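Local coordinates for protein putative glycyl-glycine endopeptidase lytM (Ruminococcus gnavus, PDB 3NYY) that is probably a metalloendopeptidase of the M23 family, whose relatives cut peptide bonds in the bacterial cell wall, at residues Gln15-Arg20 and Phe50-Phe55; Gln21-Thr26 and Leu43-Thr48; Ile96-Asp101 and Arg245-Tyr250; Val143-Gly148 and Ala171-Ala176; Val149-Gly154 and Gly164-Thr169. All coordinates share one frame; numbering follows the deposited sequence. Where two conformers were deposited one is given.

Interaction 1 of 5, residues Gln15-Arg20 and Phe50-Phe55; sequences QPDFRR and FENRRF. With SO4 (sulfate ion), chain H; SO4 (sulfate ion), chain E.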
# COMPACT_ATOMS: atom_id res chain seq x y z
N GLN A 15 -20.56 7.04 10.97
CA GLN A 15 -21.14 6.67 9.68
C GLN A 15 -20.02 6.14 8.78
O GLN A 15 -18.99 6.80 8.60
CB GLN A 15 -21.87 7.84 9.02
CG GLN A 15 -23.01 8.38 9.92
CD GLN A 15 -23.85 9.50 9.30
OE1 GLN A 15 -23.87 9.68 8.10
NE2 GLN A 15 -24.49 10.31 10.15
N PRO A 16 -20.23 4.96 8.19
CA PRO A 16 -19.16 4.37 7.38
C PRO A 16 -18.62 5.27 6.26
O PRO A 16 -17.39 5.28 6.02
CB PRO A 16 -19.83 3.15 6.78
CG PRO A 16 -20.80 2.73 7.84
CD PRO A 16 -21.34 4.01 8.37
N ASP A 17 -19.47 6.02 5.56
CA ASP A 17 -18.97 6.86 4.48
C ASP A 17 -18.12 8.04 5.01
O ASP A 17 -17.17 8.43 4.37
CB ASP A 17 -20.11 7.42 3.61
CG ASP A 17 -20.79 6.38 2.76
OD1 ASP A 17 -20.20 5.32 2.47
OD2 ASP A 17 -21.94 6.63 2.36
N PHE A 18 -18.44 8.58 6.19
CA PHE A 18 -17.58 9.56 6.80
C PHE A 18 -16.22 8.94 7.16
O PHE A 18 -15.16 9.51 6.89
CB PHE A 18 -18.24 10.19 8.01
CG PHE A 18 -17.36 11.19 8.70
CD1 PHE A 18 -17.30 12.51 8.24
CD2 PHE A 18 -16.54 10.81 9.76
CE1 PHE A 18 -16.48 13.44 8.87
CE2 PHE A 18 -15.70 11.74 10.38
CZ PHE A 18 -15.66 13.06 9.93
N ARG A 19 -16.26 7.78 7.78
CA ARG A 19 -15.01 7.15 8.20
C ARG A 19 -14.08 6.87 7.04
O ARG A 19 -12.85 6.96 7.17
CB ARG A 19 -15.25 5.89 9.01
CG ARG A 19 -15.99 6.14 10.28
CD ARG A 19 -16.29 4.84 11.01
NE ARG A 19 -15.06 4.21 11.51
CZ ARG A 19 -14.98 3.03 12.09
NH1 ARG A 19 -16.07 2.25 12.25
NH2 ARG A 19 -13.81 2.57 12.54
N ARG A 20 -14.68 6.53 5.89
CA ARG A 20 -13.89 6.24 4.69
C ARG A 20 -13.21 7.46 4.06
O ARG A 20 -12.19 7.31 3.39
CB ARG A 20 -14.79 5.51 3.68
CG ARG A 20 -14.08 5.12 2.35
CD ARG A 20 -14.90 4.14 1.52
NE ARG A 20 -16.28 4.61 1.34
CZ ARG A 20 -16.72 5.34 0.33
NH1 ARG A 20 -15.92 5.73 -0.66
NH2 ARG A 20 -17.99 5.74 0.33
N PHE A 50 -21.85 12.29 0.21
CA PHE A 50 -20.62 11.47 0.33
C PHE A 50 -20.26 10.75 -0.96
O PHE A 50 -20.02 9.53 -0.98
CB PHE A 50 -20.68 10.51 1.52
CG PHE A 50 -20.58 11.22 2.84
CD1 PHE A 50 -21.68 11.88 3.34
CD2 PHE A 50 -19.37 11.31 3.51
CE1 PHE A 50 -21.58 12.58 4.54
CE2 PHE A 50 -19.28 11.99 4.68
CZ PHE A 50 -20.38 12.61 5.20
N GLU A 51 -20.20 11.53 -2.02
CA GLU A 51 -19.88 11.09 -3.37
C GLU A 51 -20.86 10.08 -3.95
O GLU A 51 -20.49 9.33 -4.85
CB GLU A 51 -18.44 10.58 -3.46
CG GLU A 51 -17.37 11.67 -3.17
CD GLU A 51 -15.96 11.29 -3.66
OE1 GLU A 51 -15.61 10.10 -3.65
OE2 GLU A 51 -15.23 12.24 -4.05
N ASN A 52 -22.11 10.14 -3.52
CA ASN A 52 -23.19 9.37 -4.14
C ASN A 52 -23.97 10.10 -5.23
O ASN A 52 -24.67 9.45 -6.02
CB ASN A 52 -24.08 8.79 -3.05
CG ASN A 52 -23.44 7.62 -2.37
OD1 ASN A 52 -23.22 6.60 -3.00
ND2 ASN A 52 -23.09 7.76 -1.10
N ARG A 53 -23.84 11.42 -5.28
CA ARG A 53 -24.44 12.26 -6.27
C ARG A 53 -23.42 13.26 -6.77
O ARG A 53 -22.43 13.58 -6.08
CB ARG A 53 -25.65 13.03 -5.73
CG ARG A 53 -26.72 12.15 -5.07
CD ARG A 53 -28.00 12.99 -4.83
NE ARG A 53 -28.72 13.22 -6.08
CZ ARG A 53 -29.97 13.68 -6.17
NH1 ARG A 53 -30.68 13.99 -5.09
NH2 ARG A 53 -30.50 13.84 -7.38
N ARG A 54 -23.69 13.78 -7.95
CA ARG A 54 -22.79 14.76 -8.56
C ARG A 54 -22.76 16.05 -7.76
O ARG A 54 -23.74 16.43 -7.11
CB ARG A 54 -23.20 15.04 -10.01
CG ARG A 54 -22.98 13.85 -10.94
CD ARG A 54 -23.59 14.15 -12.30
NE ARG A 54 -25.02 14.47 -12.16
CZ ARG A 54 -25.74 15.14 -13.05
NH1 ARG A 54 -25.20 15.60 -14.18
NH2 ARG A 54 -27.03 15.38 -12.81
N PHE A 55 -21.63 16.73 -7.78
CA PHE A 55 -21.49 18.00 -7.11
C PHE A 55 -22.23 19.04 -7.95
O PHE A 55 -21.91 19.21 -9.11
CB PHE A 55 -20.02 18.36 -7.00
CG PHE A 55 -19.75 19.62 -6.22
CD1 PHE A 55 -19.58 19.57 -4.84
CD2 PHE A 55 -19.63 20.85 -6.85
CE1 PHE A 55 -19.31 20.71 -4.11
CE2 PHE A 55 -19.36 21.99 -6.13
CZ PHE A 55 -19.19 21.93 -4.75
S SO4 H . -27.29 14.41 -9.24
O1 SO4 H . -26.14 13.58 -9.64
O2 SO4 H . -26.96 15.26 -8.09
O3 SO4 H . -27.63 15.29 -10.36
O4 SO4 H . -28.41 13.53 -8.93
S SO4 E . -16.47 -1.07 14.49
O1 SO4 E . -15.85 0.18 14.08
O2 SO4 E . -15.87 -1.48 15.76
O3 SO4 E . -17.91 -0.86 14.61
O4 SO4 E . -16.24 -2.11 13.48
O HOH W 1 -21.59 5.50 -0.16
O HOH W 2 -16.55 7.55 -3.32
O HOH W 3 -19.18 7.19 -1.88
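The Arg-20 guanidinium meets Asp-17 OD1 and two waters at its edge, in its plane. Arg-20 NH2 bonds Asp-17 OD1 at 3.1 Å in a salt bridge within 15-20, almost straight at 166°, although it meets the carboxylate from above its plane. The waters bridge to the loop, one joining NH2 to Phe-50 O, the other joining NH1 to Glu-51 OE1. The Phe-50 ring is turned so that its CE2 comes to the edge of the Phe-18 ring and lies 3.6 Å from Phe-18 CA; Phe-50 CB packs 3.8 Å from Asp-17 CB. Asp-17 OD2, whose main partner is Arg-7 in a salt bridge, also accepts from a water that Asn-52 ND2 donates to; that ND2 bonds Asp-49 O as well. Arg-53 and Arg-54 hold a sulfate, probably from the crystallisation liquor. Phe-50 stacks on Trp-45 and touches Tyr-80 of helix 77-88, so the arrangement is a helix-to-loop packing of the helical LytM N-terminal region.

Interaction 2 of 5, residues Gln21-Thr26 and Leu43-Thr48; sequences QPVSET and LYWMAT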
# COMPACT_ATOMS: atom_id res chain seq x y z
N GLN A 21 -13.76 8.66 4.27
CA GLN A 21 -13.20 9.93 3.79
C GLN A 21 -13.06 9.97 2.28
O GLN A 21 -11.97 10.10 1.77
CB GLN A 21 -11.87 10.22 4.47
CG GLN A 21 -11.93 10.34 5.96
CD GLN A 21 -12.27 11.71 6.48
OE1 GLN A 21 -11.51 12.68 6.31
NE2 GLN A 21 -13.46 11.82 7.15
N PRO A 22 -14.18 9.81 1.55
CA PRO A 22 -14.06 9.69 0.07
C PRO A 22 -13.72 11.05 -0.55
O PRO A 22 -14.56 11.93 -0.55
CB PRO A 22 -15.44 9.21 -0.33
CG PRO A 22 -16.36 9.65 0.73
CD PRO A 22 -15.57 9.70 2.00
N VAL A 23 -12.54 11.17 -1.15
CA VAL A 23 -12.09 12.44 -1.74
C VAL A 23 -11.55 12.16 -3.13
O VAL A 23 -10.50 11.51 -3.26
CB VAL A 23 -11.04 13.11 -0.85
CG1 VAL A 23 -10.61 14.45 -1.45
CG2 VAL A 23 -11.59 13.30 0.59
N SER A 24 -12.27 12.63 -4.13
CA SER A 24 -11.87 12.56 -5.53
C SER A 24 -10.58 13.31 -5.84
O SER A 24 -10.15 14.17 -5.10
CB SER A 24 -12.95 13.20 -6.40
OG SER A 24 -13.05 14.62 -6.19
N GLU A 25 -9.96 13.00 -6.96
CA GLU A 25 -8.72 13.73 -7.30
C GLU A 25 -8.98 15.24 -7.54
O GLU A 25 -8.15 16.07 -7.18
CB GLU A 25 -7.95 13.06 -8.47
CG GLU A 25 -7.29 11.67 -8.11
CD GLU A 25 -6.40 11.67 -6.82
OE1 GLU A 25 -5.57 12.60 -6.63
OE2 GLU A 25 -6.52 10.73 -5.99
N THR A 26 -10.14 15.58 -8.11
CA THR A 26 -10.55 16.99 -8.30
C THR A 26 -10.55 17.72 -6.96
O THR A 26 -9.99 18.82 -6.81
CB THR A 26 -11.95 17.08 -8.95
OG1 THR A 26 -11.85 16.56 -10.28
CG2 THR A 26 -12.47 18.52 -9.02
N LEU A 43 -18.47 20.33 3.29
CA LEU A 43 -19.49 20.85 2.35
C LEU A 43 -19.62 19.99 1.10
O LEU A 43 -20.71 19.76 0.60
CB LEU A 43 -19.19 22.30 2.00
CG LEU A 43 -19.41 23.26 3.18
CD1 LEU A 43 -18.76 24.64 2.89
CD2 LEU A 43 -20.88 23.42 3.54
N TYR A 44 -18.49 19.54 0.59
CA TYR A 44 -18.44 18.65 -0.53
C TYR A 44 -19.19 17.36 -0.25
O TYR A 44 -20.00 16.93 -1.10
CB TYR A 44 -16.98 18.38 -0.86
CG TYR A 44 -16.76 17.33 -1.88
CD1 TYR A 44 -16.97 17.59 -3.23
CD2 TYR A 44 -16.30 16.07 -1.52
CE1 TYR A 44 -16.74 16.63 -4.20
CE2 TYR A 44 -16.07 15.08 -2.50
CZ TYR A 44 -16.30 15.38 -3.84
OH TYR A 44 -16.09 14.43 -4.79
N TRP A 45 -18.98 16.79 0.94
CA TRP A 45 -19.72 15.57 1.30
C TRP A 45 -21.21 15.79 1.44
O TRP A 45 -22.01 14.93 1.05
CB TRP A 45 -19.15 14.92 2.54
CG TRP A 45 -17.76 14.34 2.34
CD1 TRP A 45 -17.26 13.74 1.19
CD2 TRP A 45 -16.69 14.31 3.31
NE1 TRP A 45 -15.96 13.35 1.40
CE2 TRP A 45 -15.59 13.68 2.68
CE3 TRP A 45 -16.57 14.76 4.63
CZ2 TRP A 45 -14.36 13.48 3.35
CZ3 TRP A 45 -15.36 14.58 5.30
CH2 TRP A 45 -14.26 13.96 4.65
N MSE A 46 -21.61 16.92 2.03
CA MSE A 46 -23.03 17.21 2.13
C MSE A 46 -23.68 17.40 0.77
O MSE A 46 -24.75 16.84 0.52
CB MSE A 46 -23.26 18.46 3.01
CG MSE A 46 -23.10 18.21 4.50
SE MSE A 46 -24.37 16.98 5.23
CE MSE A 46 -23.37 15.54 5.67
N ALA A 47 -23.02 18.13 -0.11
CA ALA A 47 -23.60 18.46 -1.40
C ALA A 47 -23.65 17.23 -2.32
O ALA A 47 -24.50 17.19 -3.20
CB ALA A 47 -22.81 19.59 -2.07
N THR A 48 -22.73 16.27 -2.14
CA THR A 48 -22.65 15.05 -2.97
C THR A 48 -23.20 13.79 -2.28
O THR A 48 -23.07 12.70 -2.83
CB THR A 48 -21.21 14.74 -3.38
OG1 THR A 48 -20.44 14.48 -2.19
CG2 THR A 48 -20.58 15.91 -4.19
O HOH W 4 -14.95 15.81 -7.24
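Trp-45 presents the N-H edge of its indole to Pro-22 O, CG anti to the carbonyl carbon (chi1 -68°). The bond from Trp-45 NE1 is 2.8 Å long and nearly straight at 171°; the oxygen of Pro-22 lies in the ring plane, while NE1 stands above the carbonyl plane. Beside it Pro-22 CD packs 3.7 Å from Trp-45 NE1, and Val-23 CG2 reaches Trp-45 CZ2 at 3.9 Å. At its far end the Gln-21 amide crosses obliquely, its plane turned 71° from the ring, with Gln-21 NE2 3.4 Å from Trp-45 CH2; the amide is held by Phe-18 O and Trp-88 NE1. Tyr-44, with CG anti to the backbone N, places its hydroxyl near Ser-24. A water 2.5 Å from Ser-24 OG donates to Tyr-44 OH, which is also bonded to Glu-51, while Ser-24 OG caps Met-27 N at the start of helix 25-31. The chemistry gives the indole N-H a backbone acceptor and leaves the tyrosine hydroxyl in a hydrated network where Glu-51 would probably polarise it.

Interaction 3 of 5, residues Ile96-Asp101 and Arg245-Tyr250; sequences IPQSLD and RIKCVY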
# COMPACT_ATOMS: atom_id res chain seq x y z
N ILE A 96 6.54 11.97 7.90
CA ILE A 96 7.91 11.55 7.59
C ILE A 96 8.64 12.71 6.93
O ILE A 96 8.20 13.21 5.89
CB ILE A 96 7.99 10.35 6.68
CG1 ILE A 96 7.06 9.22 7.14
CG2 ILE A 96 9.47 9.82 6.63
CD1 ILE A 96 7.21 8.77 8.60
N PRO A 97 9.76 13.16 7.54
CA PRO A 97 10.52 14.24 6.93
C PRO A 97 11.16 13.85 5.62
O PRO A 97 11.33 12.65 5.34
CB PRO A 97 11.62 14.53 7.97
CG PRO A 97 11.14 14.03 9.23
CD PRO A 97 10.30 12.80 8.86
N GLN A 98 11.52 14.87 4.83
CA GLN A 98 12.37 14.64 3.65
C GLN A 98 13.82 14.83 4.10
O GLN A 98 14.13 15.61 5.02
CB GLN A 98 12.00 15.55 2.48
CG GLN A 98 11.97 17.02 2.78
CD GLN A 98 11.71 17.86 1.50
OE1 GLN A 98 12.52 17.84 0.57
NE2 GLN A 98 10.60 18.62 1.48
N SER A 99 14.74 14.13 3.44
CA SER A 99 16.15 14.18 3.77
C SER A 99 16.85 15.42 3.18
O SER A 99 16.73 15.69 1.99
CB SER A 99 16.86 12.91 3.29
OG SER A 99 18.25 12.98 3.54
N LEU A 100 17.56 16.17 4.03
CA LEU A 100 18.40 17.31 3.59
C LEU A 100 19.71 16.78 3.02
O LEU A 100 20.26 17.37 2.09
CB LEU A 100 18.73 18.26 4.75
CG LEU A 100 17.68 19.33 5.05
CD1 LEU A 100 17.96 20.01 6.40
CD2 LEU A 100 17.59 20.36 3.91
N ASP A 101 20.22 15.71 3.63
CA ASP A 101 21.44 15.03 3.16
C ASP A 101 21.08 14.18 1.92
O ASP A 101 19.91 13.95 1.63
CB ASP A 101 22.17 14.25 4.30
CG ASP A 101 21.22 13.59 5.37
OD1 ASP A 101 19.96 13.76 5.38
OD2 ASP A 101 21.76 12.88 6.25
N ARG A 245 6.49 18.06 3.53
CA ARG A 245 7.47 17.26 4.30
C ARG A 245 8.51 18.20 4.89
O ARG A 245 9.15 18.99 4.18
CB ARG A 245 8.08 16.19 3.41
CG ARG A 245 7.07 15.09 3.14
CD ARG A 245 7.58 13.95 2.28
NE ARG A 245 8.52 13.08 2.99
CZ ARG A 245 9.18 12.07 2.43
NH1 ARG A 245 9.03 11.79 1.13
NH2 ARG A 245 10.01 11.33 3.17
N ILE A 246 8.66 18.15 6.21
CA ILE A 246 9.68 18.94 6.89
C ILE A 246 11.07 18.41 6.48
O ILE A 246 11.21 17.23 6.15
CB ILE A 246 9.41 18.97 8.42
CG1 ILE A 246 10.13 20.16 9.05
CG2 ILE A 246 9.84 17.69 9.04
CD1 ILE A 246 9.77 20.32 10.51
N LYS A 247 12.04 19.30 6.36
CA LYS A 247 13.38 18.96 5.90
C LYS A 247 14.28 18.73 7.09
O LYS A 247 14.35 19.57 8.00
CB LYS A 247 13.95 20.10 5.05
CG LYS A 247 13.24 20.30 3.73
CD LYS A 247 13.68 21.61 3.07
CE LYS A 247 13.03 21.77 1.68
NZ LYS A 247 13.14 23.16 1.09
N CYS A 248 14.96 17.59 7.09
CA CYS A 248 15.77 17.10 8.24
C CYS A 248 17.03 16.43 7.73
O CYS A 248 16.99 15.82 6.67
CB CYS A 248 14.98 16.03 9.06
SG CYS A 248 13.61 16.64 10.00
N VAL A 249 18.13 16.52 8.49
CA VAL A 249 19.30 15.70 8.22
C VAL A 249 19.03 14.36 8.90
O VAL A 249 18.80 14.34 10.11
CB VAL A 249 20.57 16.32 8.81
CG1 VAL A 249 21.74 15.37 8.59
CG2 VAL A 249 20.82 17.70 8.15
N TYR A 250 18.99 13.28 8.13
CA TYR A 250 18.68 11.94 8.71
C TYR A 250 19.87 11.34 9.49
O TYR A 250 19.69 10.76 10.57
CB TYR A 250 18.33 10.95 7.61
CG TYR A 250 16.88 10.90 7.15
CD1 TYR A 250 16.09 12.06 7.03
CD2 TYR A 250 16.33 9.69 6.76
CE1 TYR A 250 14.78 11.97 6.57
CE2 TYR A 250 15.04 9.58 6.31
CZ TYR A 250 14.25 10.72 6.20
OH TYR A 250 12.95 10.57 5.77
O HOH W 5 7.40 15.73 7.15
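Two side chains converge on Pro-97 O: Tyr-250 OH donates to it at 2.7 Å and Arg-245 NH2 at 2.9 Å, both from above the carbonyl plane. Arg-245 NE bonds Ile-96 O at 2.9 Å, so the guanidinium grips two successive carbonyls with its edge; its NH2 also donates to Asp-105 O. Between the backbones, Gln-98 N donates to Ile-246 O at 2.7 Å, Cys-248 N to Gln-98 O and Leu-100 N to Cys-248 O. At the far end Tyr-250 N meets the syn lone pair of Asp-101 OD1 at 165°. Gln-98 NE2 reaches Arg-245 O, and its side chain runs alongside that of Lys-247, Gln-98 CD 3.6 Å from Lys-247 CG. On the face that carries Ser-99 and Cys-248, Cys-248 SG lies 3.5 Å from Pro-97 CB, while Ser-99 CB sits over the Tyr-250 ring in a CH-pi contact, 4.2 Å from its centroid. Pairing Gln-98 with Lys-247 and Ser-99 with Cys-248, this two-stranded parallel sheet joins the C-terminal end of the chain to residues 98-99, beside strand 141-143.

Interaction 4 of 5, residues Val143-Gly148 and Ala171-Ala176; sequences VSMTDG and AYFYYA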
# COMPACT_ATOMS: atom_id res chain seq x y z
N VAL A 143 7.72 12.66 12.73
CA VAL A 143 7.40 13.94 13.30
C VAL A 143 5.91 14.12 13.43
O VAL A 143 5.10 13.48 12.73
CB VAL A 143 7.99 15.09 12.47
CG1 VAL A 143 9.50 14.96 12.38
CG2 VAL A 143 7.33 15.19 11.08
N SER A 144 5.51 14.98 14.34
CA SER A 144 4.11 15.21 14.63
C SER A 144 3.48 15.98 13.48
O SER A 144 3.98 17.02 13.08
CB SER A 144 3.94 16.05 15.89
OG SER A 144 2.55 16.12 16.30
N MSE A 145 2.37 15.49 13.00
CA MSE A 145 1.67 16.16 11.90
C MSE A 145 1.04 17.47 12.36
O MSE A 145 0.80 18.35 11.54
CB MSE A 145 0.59 15.23 11.34
CG MSE A 145 1.18 13.99 10.63
SE MSE A 145 -0.18 12.69 10.14
CE MSE A 145 -0.92 13.61 8.66
N THR A 146 0.74 17.55 13.65
CA THR A 146 -0.04 18.63 14.26
C THR A 146 0.62 19.17 15.52
O THR A 146 1.49 18.53 16.11
CB THR A 146 -1.44 18.09 14.72
OG1 THR A 146 -1.27 17.21 15.84
CG2 THR A 146 -2.15 17.31 13.54
N ASP A 147 0.19 20.35 15.95
CA ASP A 147 0.47 20.77 17.29
C ASP A 147 -0.35 19.84 18.18
O ASP A 147 -1.28 19.16 17.72
CB ASP A 147 -0.04 22.19 17.52
CG ASP A 147 0.79 23.26 16.84
OD1 ASP A 147 1.85 23.00 16.26
OD2 ASP A 147 0.36 24.44 16.96
N GLY A 148 -0.04 19.84 19.46
CA GLY A 148 -0.89 19.14 20.41
C GLY A 148 -0.22 18.81 21.71
O GLY A 148 0.73 19.51 22.11
N ALA A 171 -8.82 15.93 17.50
CA ALA A 171 -8.48 14.59 17.04
C ALA A 171 -7.27 14.02 17.77
O ALA A 171 -6.42 14.75 18.27
CB ALA A 171 -8.23 14.57 15.52
N TYR A 172 -7.24 12.70 17.84
CA TYR A 172 -6.12 11.96 18.42
C TYR A 172 -5.34 11.34 17.26
O TYR A 172 -5.88 10.52 16.51
CB TYR A 172 -6.67 10.88 19.34
CG TYR A 172 -5.64 10.01 20.01
CD1 TYR A 172 -5.23 8.86 19.41
CD2 TYR A 172 -5.19 10.27 21.28
CE1 TYR A 172 -4.29 8.02 20.01
CE2 TYR A 172 -4.26 9.42 21.90
CZ TYR A 172 -3.85 8.29 21.26
OH TYR A 172 -2.94 7.42 21.85
N PHE A 173 -4.07 11.73 17.13
CA PHE A 173 -3.18 11.18 16.11
C PHE A 173 -2.32 10.11 16.74
O PHE A 173 -1.63 10.36 17.73
CB PHE A 173 -2.34 12.32 15.53
CG PHE A 173 -3.11 13.20 14.59
CD1 PHE A 173 -4.05 14.13 15.05
CD2 PHE A 173 -2.93 13.06 13.23
CE1 PHE A 173 -4.80 14.88 14.12
CE2 PHE A 173 -3.63 13.81 12.32
CZ PHE A 173 -4.58 14.72 12.76
N TYR A 174 -2.35 8.91 16.15
CA TYR A 174 -1.76 7.72 16.70
C TYR A 174 -0.61 7.26 15.85
O TYR A 174 -0.82 7.06 14.66
CB TYR A 174 -2.86 6.64 16.75
CG TYR A 174 -2.47 5.25 17.19
CD1 TYR A 174 -2.07 5.00 18.50
CD2 TYR A 174 -2.52 4.18 16.32
CE1 TYR A 174 -1.74 3.70 18.89
CE2 TYR A 174 -2.22 2.90 16.73
CZ TYR A 174 -1.84 2.66 18.02
OH TYR A 174 -1.50 1.38 18.44
N TYR A 175 0.57 7.12 16.45
CA TYR A 175 1.81 6.77 15.72
C TYR A 175 2.34 5.50 16.35
O TYR A 175 2.70 5.49 17.54
CB TYR A 175 2.84 7.88 15.82
CG TYR A 175 2.37 9.24 15.34
CD1 TYR A 175 1.59 10.06 16.17
CD2 TYR A 175 2.80 9.76 14.12
CE1 TYR A 175 1.16 11.32 15.76
CE2 TYR A 175 2.39 11.01 13.71
CZ TYR A 175 1.56 11.80 14.52
OH TYR A 175 1.13 13.05 14.03
N ALA A 176 2.43 4.43 15.57
CA ALA A 176 2.75 3.09 16.10
C ALA A 176 3.90 2.37 15.38
O ALA A 176 4.34 2.76 14.28
CB ALA A 176 1.48 2.20 16.10
O HOH W 6 0.18 14.79 15.79
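The direct hydrogen bond is made by Tyr-175, whose OH accepts from Met-145 N at 2.9 Å, almost linear at 175°. A water extends it: lying in the plane of the tyrosine ring, 2.7 Å from Tyr-175 OH, it donates to Ser-144 OG and Thr-146 OG1. Both hydroxyls go to backbone oxygens, Ser-144 OG to Thr-146 O along a lone pair, Thr-146 OG1 to Asp-147 O. A phenylalanine at Tyr-175 would lose the hydroxyl, the acceptor of Met-145 N and one of the water's three partners, and would probably loosen the hold on the loop. Among aromatic contacts, Thr-146 CG2 stands over one face of Phe-173 in a CH-pi contact, 3.8 Å from the ring centroid. The selenomethionine Met-145 approaches the same ring obliquely in a Met-aromatic contact, Met-145 SE 4.2 Å from Phe-173 CD2. Phe-173 and Tyr-175 point from strand 172-178 to the loop joining strands 141-143 and 148-153; Leu-219 and Ile-221 of strand 216-225 pack beside them, and Leu-196 of strand 195-198 meets Tyr-175.

Interaction 5 of 5, residues Val149-Gly154 and Gly164-Thr169; sequences VVTEKG and GITAPT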
# COMPACT_ATOMS: atom_id res chain seq x y z
N VAL A 149 -0.75 17.81 22.40
CA VAL A 149 -0.25 17.38 23.71
C VAL A 149 -0.06 15.88 23.63
O VAL A 149 -0.88 15.20 23.02
CB VAL A 149 -1.23 17.74 24.85
CG1 VAL A 149 -0.73 17.20 26.16
CG2 VAL A 149 -1.48 19.29 24.88
N VAL A 150 1.02 15.38 24.20
CA VAL A 150 1.25 13.94 24.29
C VAL A 150 0.25 13.36 25.29
O VAL A 150 0.30 13.68 26.48
CB VAL A 150 2.69 13.57 24.76
CG1 VAL A 150 2.85 12.03 24.82
CG2 VAL A 150 3.74 14.22 23.83
N THR A 151 -0.67 12.55 24.79
CA THR A 151 -1.78 11.95 25.53
C THR A 151 -1.50 10.53 26.00
O THR A 151 -1.97 10.13 27.07
CB THR A 151 -3.04 11.92 24.63
OG1 THR A 151 -3.33 13.25 24.23
CG2 THR A 151 -4.25 11.29 25.33
N GLU A 152 -0.81 9.75 25.15
CA GLU A 152 -0.40 8.41 25.52
C GLU A 152 1.01 8.17 25.02
O GLU A 152 1.42 8.69 23.97
CB GLU A 152 -1.37 7.36 24.96
CG GLU A 152 -2.71 7.33 25.69
CD GLU A 152 -3.68 6.29 25.16
OE1 GLU A 152 -3.82 6.17 23.93
OE2 GLU A 152 -4.32 5.60 25.98
N LYS A 153 1.76 7.36 25.77
CA LYS A 153 3.11 6.99 25.38
C LYS A 153 3.47 5.68 26.04
O LYS A 153 3.48 5.58 27.27
CB LYS A 153 4.12 8.04 25.77
CG LYS A 153 5.56 7.73 25.29
CD LYS A 153 6.56 8.55 26.08
CE LYS A 153 8.02 8.26 25.65
NZ LYS A 153 8.95 8.66 26.73
N GLY A 154 3.72 4.67 25.23
CA GLY A 154 4.17 3.38 25.75
C GLY A 154 3.82 2.23 24.85
O GLY A 154 3.31 2.42 23.76
N GLY A 164 0.63 8.88 21.22
CA GLY A 164 -0.61 9.51 20.80
C GLY A 164 -0.61 11.00 21.15
O GLY A 164 -0.26 11.37 22.25
N ILE A 165 -0.96 11.82 20.17
CA ILE A 165 -1.00 13.28 20.30
C ILE A 165 -2.45 13.72 20.10
O ILE A 165 -3.07 13.46 19.07
CB ILE A 165 -0.14 13.94 19.20
CG1 ILE A 165 1.31 13.48 19.23
CG2 ILE A 165 -0.24 15.49 19.27
CD1 ILE A 165 2.03 13.60 20.57
N THR A 166 -2.97 14.47 21.05
CA THR A 166 -4.26 15.10 20.92
C THR A 166 -4.05 16.50 20.38
O THR A 166 -3.36 17.33 21.01
CB THR A 166 -5.05 15.10 22.21
OG1 THR A 166 -5.27 13.74 22.61
CG2 THR A 166 -6.44 15.79 22.04
N ALA A 167 -4.64 16.74 19.22
CA ALA A 167 -4.41 17.97 18.45
C ALA A 167 -5.45 19.01 18.93
O ALA A 167 -6.46 18.62 19.54
CB ALA A 167 -4.52 17.73 16.95
N PRO A 168 -5.20 20.30 18.68
CA PRO A 168 -6.04 21.33 19.31
C PRO A 168 -7.53 21.31 18.95
O PRO A 168 -8.37 21.69 19.76
CB PRO A 168 -5.40 22.65 18.86
CG PRO A 168 -4.19 22.34 18.13
CD PRO A 168 -4.05 20.85 17.96
N THR A 169 -7.86 20.88 17.72
CA THR A 169 -9.24 20.78 17.27
C THR A 169 -9.95 19.52 17.76
O THR A 169 -11.18 19.41 17.62
CB THR A 169 -9.34 21.00 15.74
OG1 THR A 169 -8.67 22.23 15.40
CG2 THR A 169 -10.82 21.13 15.28
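Val-149 and Thr-166 satisfy each other along the backbone: Val-149 N donates to Thr-166 O and Thr-166 N returns to Val-149 O, each at 3.0 Å. The first comes in above the carbonyl plane and the second lies within it. One step on, Val-150 faces Ile-165 as a non-hydrogen-bonded pair, and its backbone turns outward to Gly-187 and Asp-188, while that of Ile-165 bonds Phe-173. Gly-164 O takes two donors, Thr-151 N at 2.8 Å and, weakly, Glu-152 N at 3.4 Å. Gly-164 N closes the pattern by donating to Glu-152 O at 2.9 Å. With Thr-151 and Glu-152 both opposite Gly-164, this is a classic beta bulge in the antiparallel sheet of the M23 peptidase domain, and Thr-151 has the helix-like psi (-38°) that such an extra residue adopts. The bulge turns Thr-151 toward the partner strand, where its OG1 and Thr-166 OG1 share a short 2.6 Å hydrogen bond that either may donate; both OG1 atoms are anti to their carbonyl carbons. Glu-152 OE1 has weak partners in Arg-162 and Tyr-172. On the opposite face Ile-165, bent by a chi2 of -52°, brings CD1 to 3.7 Å from Val-150 CG2, next to Val-190. An alanine at Ile-165 would remove everything beyond CB, including the CD1 contact, and would probably weaken packing between the strands and onto Tyr-175. Lys-153 NZ, leading away, bonds Leu-184 O.

Overall arrangement
From the N terminus, interaction 1 closes first, bringing the loop after helix 37-48 back to helix 16-20. Interaction 2 falls within that loop and touches interaction 1 directly, through Glu-51 to Tyr-44 and Phe-50 N to Trp-45 O, so together they tie up the helical N-terminal region. Interaction 3 opens only afterwards and spans 144 residues, joining the C-terminal end to residues 96-101; interactions 4 and 5 both lie within its span, 5 inside 4. Those two share neighbouring strands of one sheet, linked by Phe-173 N to Ile-165 O, while interaction 3 meets interaction 4 where Pro-97 packs on Val-143. No pair crosses. Interactions 1 and 3 stand about 35 Å apart, centre to centre.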